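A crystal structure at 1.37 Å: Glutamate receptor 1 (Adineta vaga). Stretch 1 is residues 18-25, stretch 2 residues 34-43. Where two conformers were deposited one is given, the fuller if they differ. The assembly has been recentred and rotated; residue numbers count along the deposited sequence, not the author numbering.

Stretch 1 18-25: VPFTIVAN
Stretch 2 (34-43) TTKLTGYVLD

Residues 22-25 and 35-38 form two antiparallel strands, their N-to-C directions 154° apart and their axes 4.7 Å apart at closest approach. The register pairs Ile22 with Thr38, Val23 with Leu37, Ala24 with Lys36 and Asn25 with Thr35. The CA atoms of these pairs lie 4.8 to 5.2 Å apart. Strand backbones are extended, with phi between -94° (Asn25) and -139° (Thr38) and psi between 123° (Ile22 and Val23) and 169° (Thr38). A cis peptide bond precedes Pro19, whose phi/psi is -101/22. Phe20 sits at -69/-56. After Gly39, a helix begins at Tyr40 and continues past Asp43, with phi near -60° and psi near -40°.

Backbone hydrogen bonds carry the sheet. Ile22 N donates to Thr38 O at 2.8 Å, and Thr38 N returns a bond to Ile22 O at 3.1 Å. Ala24 N donates to Lys36 O at 2.9 Å, and Lys36 N to Ala24 O at 2.8 Å. Val23-Leu37 and Asn25-Thr35 are the non-hydrogen-bonded pairs between and beyond these. CA-H...O contacts supplement the ladder: Leu37 CA lies 3.3 Å from Ile22 O, and Thr35 CA 3.4 Å from Ala24 O.

The loop before the strand accepts bonds from the helix start. Tyr40 N donates to Pro19 O at 3.1 Å, and Val41 N to Phe20 O at 2.8 Å. These amides lie in the first turn, where helical NH groups lack partners within the helix. Asp43 N closes that turn on Gly39 O at 3.0 Å. Gly39 occupies the N-cap position at phi/psi 131/179. Those angles call for glycine, and a CB there would fall 2.4 Å from Phe20 O.

Aromatic packing joins the loop to the helix. Phe20 (chi1 -81°, m; chi2 -67°) turns its edge toward the face of Tyr40 (chi1 174°, t; chi2 -71°). The ring centroids are 5.2 Å apart and the planes meet at 76°. Phe20 CD1 and Tyr40 CD1 are 3.6 Å apart. Val41 (t) adds an apolar contact, its CG2 3.9 Å from Phe20 CB. Thr21 (m) places OG1 3.3 Å from Val41 CB.

Strand side chains alternate between faces. Val23 (t) and Leu37 (m, t) share one face with Asn25 and Thr35 (m). Val23 CG2 meets Leu37 CD2 at 3.8 Å. Ile22 (m, t), Ala24, Lys36 (m, t, t, m) and Thr38 (p) occupy the other.

One water links the strands. It donates to Ile22 O at 3.0 Å and hydrogen-bonds Thr38 OG1 at 2.8 Å.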

# COMPACT_ATOMS: atom_id res chain seq x y z
N VAL A 18 -2.42 7.36 20.08
CA VAL A 18 -3.37 8.36 19.68
C VAL A 18 -3.12 8.81 18.27
O VAL A 18 -1.98 9.01 17.88
CB VAL A 18 -3.44 9.58 20.65
CG1 VAL A 18 -3.71 9.12 22.06
CG2 VAL A 18 -2.15 10.46 20.64
N PRO A 19 -4.20 8.99 17.46
CA PRO A 19 -5.64 8.81 17.66
C PRO A 19 -6.17 7.49 17.05
O PRO A 19 -7.37 7.39 16.77
CB PRO A 19 -6.20 10.02 16.93
CG PRO A 19 -5.33 10.02 15.67
CD PRO A 19 -3.94 9.61 16.15
N PHE A 20 -5.29 6.50 16.86
CA PHE A 20 -5.70 5.16 16.45
C PHE A 20 -6.45 4.47 17.57
O PHE A 20 -7.60 4.01 17.36
CB PHE A 20 -4.48 4.34 16.03
CG PHE A 20 -4.01 4.61 14.60
CD1 PHE A 20 -4.81 4.26 13.53
CD2 PHE A 20 -2.82 5.27 14.36
CE1 PHE A 20 -4.38 4.49 12.22
CE2 PHE A 20 -2.38 5.52 13.06
CZ PHE A 20 -3.16 5.13 12.00
N THR A 21 -5.82 4.37 18.75
CA THR A 21 -6.39 3.73 19.90
C THR A 21 -6.09 4.63 21.08
O THR A 21 -4.95 4.76 21.51
CB THR A 21 -5.84 2.28 20.11
OG1 THR A 21 -6.29 1.49 19.01
CG2 THR A 21 -6.33 1.67 21.42
N ILE A 22 -7.15 5.25 21.58
CA ILE A 22 -7.07 6.26 22.62
C ILE A 22 -7.63 5.65 23.89
O ILE A 22 -8.76 5.17 23.90
CB ILE A 22 -7.93 7.47 22.26
CG1 ILE A 22 -7.48 8.05 20.90
CG2 ILE A 22 -7.83 8.53 23.36
CD1 ILE A 22 -8.53 9.01 20.26
N VAL A 23 -6.84 5.65 24.96
CA VAL A 23 -7.18 4.98 26.21
C VAL A 23 -7.53 6.06 27.25
O VAL A 23 -6.71 6.95 27.52
CB VAL A 23 -5.98 4.12 26.68
CG1 VAL A 23 -6.27 3.45 28.05
CG2 VAL A 23 -5.62 3.10 25.61
N ALA A 24 -8.72 5.97 27.82
CA ALA A 24 -9.14 6.84 28.91
C ALA A 24 -9.52 6.05 30.16
O ALA A 24 -10.16 5.01 30.07
CB ALA A 24 -10.35 7.67 28.47
N ASN A 25 -9.15 6.56 31.33
CA ASN A 25 -9.61 6.02 32.60
C ASN A 25 -10.85 6.76 33.08
O ASN A 25 -10.89 8.00 33.06
CB ASN A 25 -8.54 6.14 33.68
CG ASN A 25 -8.79 5.22 34.87
OD1 ASN A 25 -9.84 4.57 34.96
ND2 ASN A 25 -7.83 5.15 35.79
N THR A 34 -12.78 2.18 35.31
CA THR A 34 -12.88 1.42 34.07
C THR A 34 -12.14 2.12 32.93
O THR A 34 -11.86 3.32 33.00
CB THR A 34 -14.33 1.21 33.68
OG1 THR A 34 -14.97 2.49 33.53
CG2 THR A 34 -15.04 0.36 34.75
N THR A 35 -11.83 1.36 31.90
CA THR A 35 -11.06 1.86 30.79
C THR A 35 -11.98 2.00 29.61
O THR A 35 -12.76 1.08 29.31
CB THR A 35 -9.95 0.87 30.42
OG1 THR A 35 -9.09 0.72 31.55
CG2 THR A 35 -9.17 1.36 29.23
N LYS A 36 -11.87 3.13 28.92
CA LYS A 36 -12.65 3.33 27.71
C LYS A 36 -11.71 3.53 26.55
O LYS A 36 -10.70 4.22 26.66
CB LYS A 36 -13.55 4.56 27.81
CG LYS A 36 -14.74 4.43 28.72
CD LYS A 36 -15.45 5.77 28.78
CE LYS A 36 -16.51 5.76 29.81
NZ LYS A 36 -17.42 4.69 29.48
N LEU A 37 -12.04 2.88 25.44
CA LEU A 37 -11.26 2.97 24.21
C LEU A 37 -12.06 3.63 23.10
O LEU A 37 -13.23 3.31 22.90
CB LEU A 37 -10.89 1.58 23.70
CG LEU A 37 -10.18 0.66 24.67
CD1 LEU A 37 -9.90 -0.67 23.97
CD2 LEU A 37 -8.90 1.33 25.19
N THR A 38 -11.42 4.55 22.40
CA THR A 38 -11.98 5.23 21.24
C THR A 38 -10.87 5.36 20.19
O THR A 38 -9.69 5.12 20.48
CB THR A 38 -12.53 6.63 21.58
OG1 THR A 38 -11.48 7.44 22.15
CG2 THR A 38 -13.71 6.54 22.58
N GLY A 39 -11.24 5.75 18.98
CA GLY A 39 -10.29 6.09 17.96
C GLY A 39 -10.56 5.40 16.64
O GLY A 39 -11.54 4.65 16.48
N TYR A 40 -9.71 5.70 15.65
CA TYR A 40 -9.80 5.10 14.33
C TYR A 40 -9.94 3.58 14.40
O TYR A 40 -10.76 3.01 13.68
CB TYR A 40 -8.53 5.51 13.54
CG TYR A 40 -8.33 4.90 12.17
CD1 TYR A 40 -8.02 3.55 12.02
CD2 TYR A 40 -8.45 5.66 11.04
CE1 TYR A 40 -7.78 3.03 10.78
CE2 TYR A 40 -8.25 5.13 9.79
CZ TYR A 40 -7.91 3.79 9.67
OH TYR A 40 -7.70 3.24 8.43
N VAL A 41 -9.12 2.92 15.22
CA VAL A 41 -9.14 1.46 15.28
C VAL A 41 -10.48 0.95 15.78
O VAL A 41 -11.01 -0.04 15.27
CB VAL A 41 -7.99 0.94 16.18
CG1 VAL A 41 -8.15 -0.50 16.60
CG2 VAL A 41 -6.67 1.21 15.46
N LEU A 42 -11.00 1.57 16.82
CA LEU A 42 -12.28 1.11 17.40
C LEU A 42 -13.41 1.32 16.39
O LEU A 42 -14.29 0.46 16.24
CB LEU A 42 -12.56 1.86 18.69
CG LEU A 42 -11.74 1.43 19.93
CD1 LEU A 42 -12.03 -0.03 20.34
CD2 LEU A 42 -10.22 1.63 19.76
N ASP A 43 -13.37 2.43 15.65
CA ASP A 43 -14.39 2.64 14.63
C ASP A 43 -14.24 1.62 13.48
O ASP A 43 -15.23 1.11 12.92
CB ASP A 43 -14.33 4.06 14.03
CG ASP A 43 -14.77 5.14 14.98
OD1 ASP A 43 -15.26 4.86 16.10
OD2 ASP A 43 -14.71 6.32 14.52
O HOH W 1 -10.95 7.05 24.87